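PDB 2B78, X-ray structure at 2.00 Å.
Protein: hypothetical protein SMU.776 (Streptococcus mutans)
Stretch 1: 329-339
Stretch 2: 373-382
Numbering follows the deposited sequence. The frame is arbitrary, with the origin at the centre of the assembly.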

# COMPACT_ATOMS: atom_id res chain seq x y z
N ALA A 329 -8.33 7.90 10.35
CA ALA A 329 -7.73 6.64 10.80
C ALA A 329 -7.42 5.76 9.61
O ALA A 329 -8.33 5.23 8.94
N SER A 330 -6.13 5.57 9.36
CA SER A 330 -5.65 4.78 8.25
C SER A 330 -4.85 3.55 8.67
O SER A 330 -4.24 3.52 9.74
N THR A 331 -4.87 2.53 7.82
CA THR A 331 -4.11 1.31 8.08
C THR A 331 -3.98 0.55 6.78
O THR A 331 -4.89 0.57 5.95
N ASN A 332 -2.82 -0.09 6.59
CA ASN A 332 -2.57 -0.88 5.39
C ASN A 332 -2.48 -2.35 5.78
O ASN A 332 -2.02 -3.18 4.99
N ALA A 333 -2.91 -2.67 7.00
CA ALA A 333 -2.87 -4.05 7.51
C ALA A 333 -3.80 -4.98 6.74
O ALA A 333 -5.02 -4.90 6.88
N ALA A 334 -3.21 -5.87 5.94
CA ALA A 334 -3.95 -6.81 5.11
C ALA A 334 -4.69 -7.87 5.92
O ALA A 334 -5.66 -8.47 5.45
N ASN A 335 -4.21 -8.09 7.14
CA ASN A 335 -4.79 -9.07 8.05
C ASN A 335 -6.02 -8.56 8.79
O ASN A 335 -6.70 -9.34 9.46
N MET A 336 -6.31 -7.27 8.68
CA MET A 336 -7.49 -6.71 9.35
C MET A 336 -8.62 -6.40 8.37
O MET A 336 -8.40 -5.78 7.33
N THR A 337 -9.83 -6.83 8.70
CA THR A 337 -10.97 -6.55 7.84
C THR A 337 -11.46 -5.14 8.16
O THR A 337 -11.05 -4.54 9.16
N VAL A 338 -12.34 -4.63 7.30
CA VAL A 338 -12.90 -3.30 7.50
C VAL A 338 -13.67 -3.28 8.83
O VAL A 338 -13.58 -2.32 9.58
N SER A 339 -14.42 -4.35 9.10
CA SER A 339 -15.21 -4.42 10.33
C SER A 339 -14.32 -4.54 11.57
O SER A 339 -14.61 -3.95 12.61
N GLU A 373 -12.47 -9.45 -1.77
CA GLU A 373 -12.38 -8.14 -1.13
C GLU A 373 -11.25 -8.02 -0.11
O GLU A 373 -10.84 -6.90 0.23
N SER A 374 -10.74 -9.15 0.38
CA SER A 374 -9.66 -9.13 1.36
C SER A 374 -8.37 -8.57 0.74
O SER A 374 -7.43 -8.21 1.45
N SER A 375 -8.33 -8.50 -0.59
CA SER A 375 -7.15 -7.97 -1.26
C SER A 375 -7.12 -6.45 -1.11
O SER A 375 -6.07 -5.82 -1.27
N ASN A 376 -8.27 -5.86 -0.79
CA ASN A 376 -8.33 -4.42 -0.62
C ASN A 376 -7.85 -4.08 0.80
O ASN A 376 -8.66 -3.81 1.70
N TYR A 377 -6.53 -4.07 0.98
CA TYR A 377 -5.92 -3.85 2.28
C TYR A 377 -5.95 -2.46 2.90
O TYR A 377 -5.90 -2.33 4.12
N LEU A 378 -6.02 -1.42 2.08
CA LEU A 378 -6.05 -0.07 2.62
C LEU A 378 -7.43 0.25 3.16
O LEU A 378 -8.44 -0.03 2.51
N LYS A 379 -7.47 0.82 4.36
CA LYS A 379 -8.73 1.21 4.98
C LYS A 379 -8.50 2.56 5.64
O LYS A 379 -7.64 2.68 6.51
N VAL A 380 -9.23 3.58 5.20
CA VAL A 380 -9.07 4.90 5.79
C VAL A 380 -10.43 5.44 6.15
O VAL A 380 -11.29 5.63 5.28
N PHE A 381 -10.63 5.68 7.44
CA PHE A 381 -11.88 6.20 7.96
C PHE A 381 -11.75 7.66 8.36
O PHE A 381 -10.82 8.02 9.08
N THR A 382 -12.67 8.49 7.87
CA THR A 382 -12.67 9.90 8.23
C THR A 382 -13.84 10.02 9.20
O THR A 382 -14.98 9.75 8.84

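Two antiparallel strands, 329-331 and 379-382, set the frame on which the side chains are hung. Ala 329 with Phe 381 and Thr 331 with Lys 379 are the hydrogen-bonded pairs of the antiparallel ladder. This register sends the side chains of Ala 329, Thr 331, Lys 379 and Phe 381 to one face of the sheet, and those of Ser 330 and Val 380 to the other.

Apolar contacts gather around Phe 381, Val 338 and Ala 334. The small Ala 329 CB lies 4.5 Å from Phe 381 CB. Phe 381, chi1 m, carries its ring to Val 338 at the start of the helix, where Val 338 CG1 approaches Phe 381 CZ at 3.9 Å. Val 338, chi1 t, also brings CG2 to 3.8 Å from Lys 379 CD, so one residue packs against both an aromatic and an aliphatic stem. On the face of Ser 330 and Val 380, both of which adopt t, the hydroxyl Ser 330 OG merely packs 3.8 Å from Val 380 CG2; that hydroxyl finds its hydrogen bond elsewhere in the structure. Beyond the strands, Tyr 377, chi1 p, points its CB toward the loop and meets Ala 334, with Tyr 377 CB 3.9 Å from Ala 334 CB.

Lys 379 is the polar centrepiece and has the largest area covered by the opposing stretch. Its chi angles run m, t, m, m, a folded path that takes Lys 379 CE past Thr 331 CG2 at 4.0 Å and delivers the ammonium group to backbone carbonyls. Lys 379 NZ donates to Tyr 377 O in its own stretch at 2.7 Å, and through weak hydrogen bonds to Met 336 O at 2.9 Å and Ala 333 O at 3.3 Å. The charge is thus met by carbonyls from both stretches, including those at the two ends of the type I turn from Ala 333 to Met 336. Thr 331, chi1 t, helps anchor that loop: Thr 331 OG1 accepts a hydrogen bond from Ala 333 N, 3.2 Å away.

Asn 332, chi1 m, is less well served. Asn 332 OD1 lies near the plane of the Tyr 377 ring, 3.5 Å from Tyr 377 CE1, and 3.0 Å from Leu 378 CD1, yet has no polar partner in the model.

One water spans the outer part of the contact: its oxygen donates to Ala 334 O at 3.0 Å and Ser 374 O at 2.7 Å, and so links two carbonyls that could not hydrogen-bond to each other.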

# COMPACT_ATOMS: atom_id res chain seq x y z
CB ALA A 329 -8.67 5.90 11.76
CB SER A 330 -4.79 5.67 7.33
OG SER A 330 -3.99 4.90 6.47
CB THR A 331 -4.81 0.39 9.12
OG1 THR A 331 -4.00 -0.78 9.34
CG2 THR A 331 -6.18 -0.06 8.63
CB ASN A 332 -1.24 -0.48 4.73
CG ASN A 332 -1.35 0.79 3.89
OD1 ASN A 332 -2.19 0.88 2.99
ND2 ASN A 332 -0.50 1.76 4.18
CB ALA A 333 -3.24 -4.06 8.98
CB ALA A 334 -3.01 -7.49 4.12
CB ASN A 335 -3.73 -9.52 9.06
CG ASN A 335 -2.88 -8.36 9.57
OD1 ASN A 335 -2.10 -7.77 8.83
ND2 ASN A 335 -3.05 -8.02 10.85
CB MET A 336 -7.14 -5.42 10.10
CG MET A 336 -6.82 -5.60 11.57
SD MET A 336 -7.36 -4.15 12.52
CE MET A 336 -8.58 -4.89 13.60
CB THR A 337 -12.14 -7.53 8.08
OG1 THR A 337 -12.65 -7.36 9.41
CG2 THR A 337 -11.69 -8.97 7.91
CB VAL A 338 -13.87 -2.93 6.36
CG1 VAL A 338 -14.75 -1.75 6.76
CG2 VAL A 338 -13.08 -2.60 5.10
CB SER A 339 -16.22 -5.57 10.27
OG SER A 339 -15.59 -6.82 10.06
CB GLU A 373 -13.72 -7.79 -0.47
CG GLU A 373 -13.95 -6.28 -0.30
CD GLU A 373 -13.75 -5.50 -1.60
OE1 GLU A 373 -14.16 -6.00 -2.67
OE2 GLU A 373 -13.20 -4.38 -1.55
CB SER A 374 -9.40 -10.54 1.91
OG SER A 374 -8.72 -11.36 0.98
CB SER A 375 -7.17 -8.35 -2.74
OG SER A 375 -8.33 -7.82 -3.36
CB ASN A 376 -9.77 -3.93 -0.83
CG ASN A 376 -9.82 -2.48 -1.21
OD1 ASN A 376 -8.86 -1.75 -0.97
ND2 ASN A 376 -10.94 -2.03 -1.79
CB TYR A 377 -4.48 -4.36 2.24
CG TYR A 377 -3.58 -3.64 1.26
CD1 TYR A 377 -3.00 -2.41 1.58
CD2 TYR A 377 -3.28 -4.20 0.01
CE1 TYR A 377 -2.16 -1.76 0.70
CE2 TYR A 377 -2.43 -3.54 -0.89
CZ TYR A 377 -1.87 -2.33 -0.53
OH TYR A 377 -1.02 -1.67 -1.39
CB LEU A 378 -5.65 0.94 1.54
CG LEU A 378 -5.62 2.43 1.90
CD1 LEU A 378 -4.58 2.69 2.99
CD2 LEU A 378 -5.26 3.23 0.66
CB LYS A 379 -9.15 0.18 6.03
CG LYS A 379 -9.55 -1.16 5.45
CD LYS A 379 -9.62 -2.23 6.50
CE LYS A 379 -8.25 -2.85 6.74
NZ LYS A 379 -7.80 -3.61 5.55
CB VAL A 380 -8.36 5.87 4.81
CG1 VAL A 380 -8.07 7.20 5.51
CG2 VAL A 380 -7.06 5.25 4.30
CB PHE A 381 -12.32 5.41 9.19
CG PHE A 381 -13.06 4.14 8.88
CD1 PHE A 381 -14.30 4.19 8.25
CD2 PHE A 381 -12.54 2.91 9.25
CE1 PHE A 381 -15.02 3.02 7.99
CE2 PHE A 381 -13.24 1.73 9.00
CZ PHE A 381 -14.49 1.78 8.37
CB THR A 382 -12.91 10.80 6.99
OG1 THR A 382 -11.81 10.66 6.08
CG2 THR A 382 -13.02 12.26 7.41
O HOH W 1 -7.37 -6.72 3.75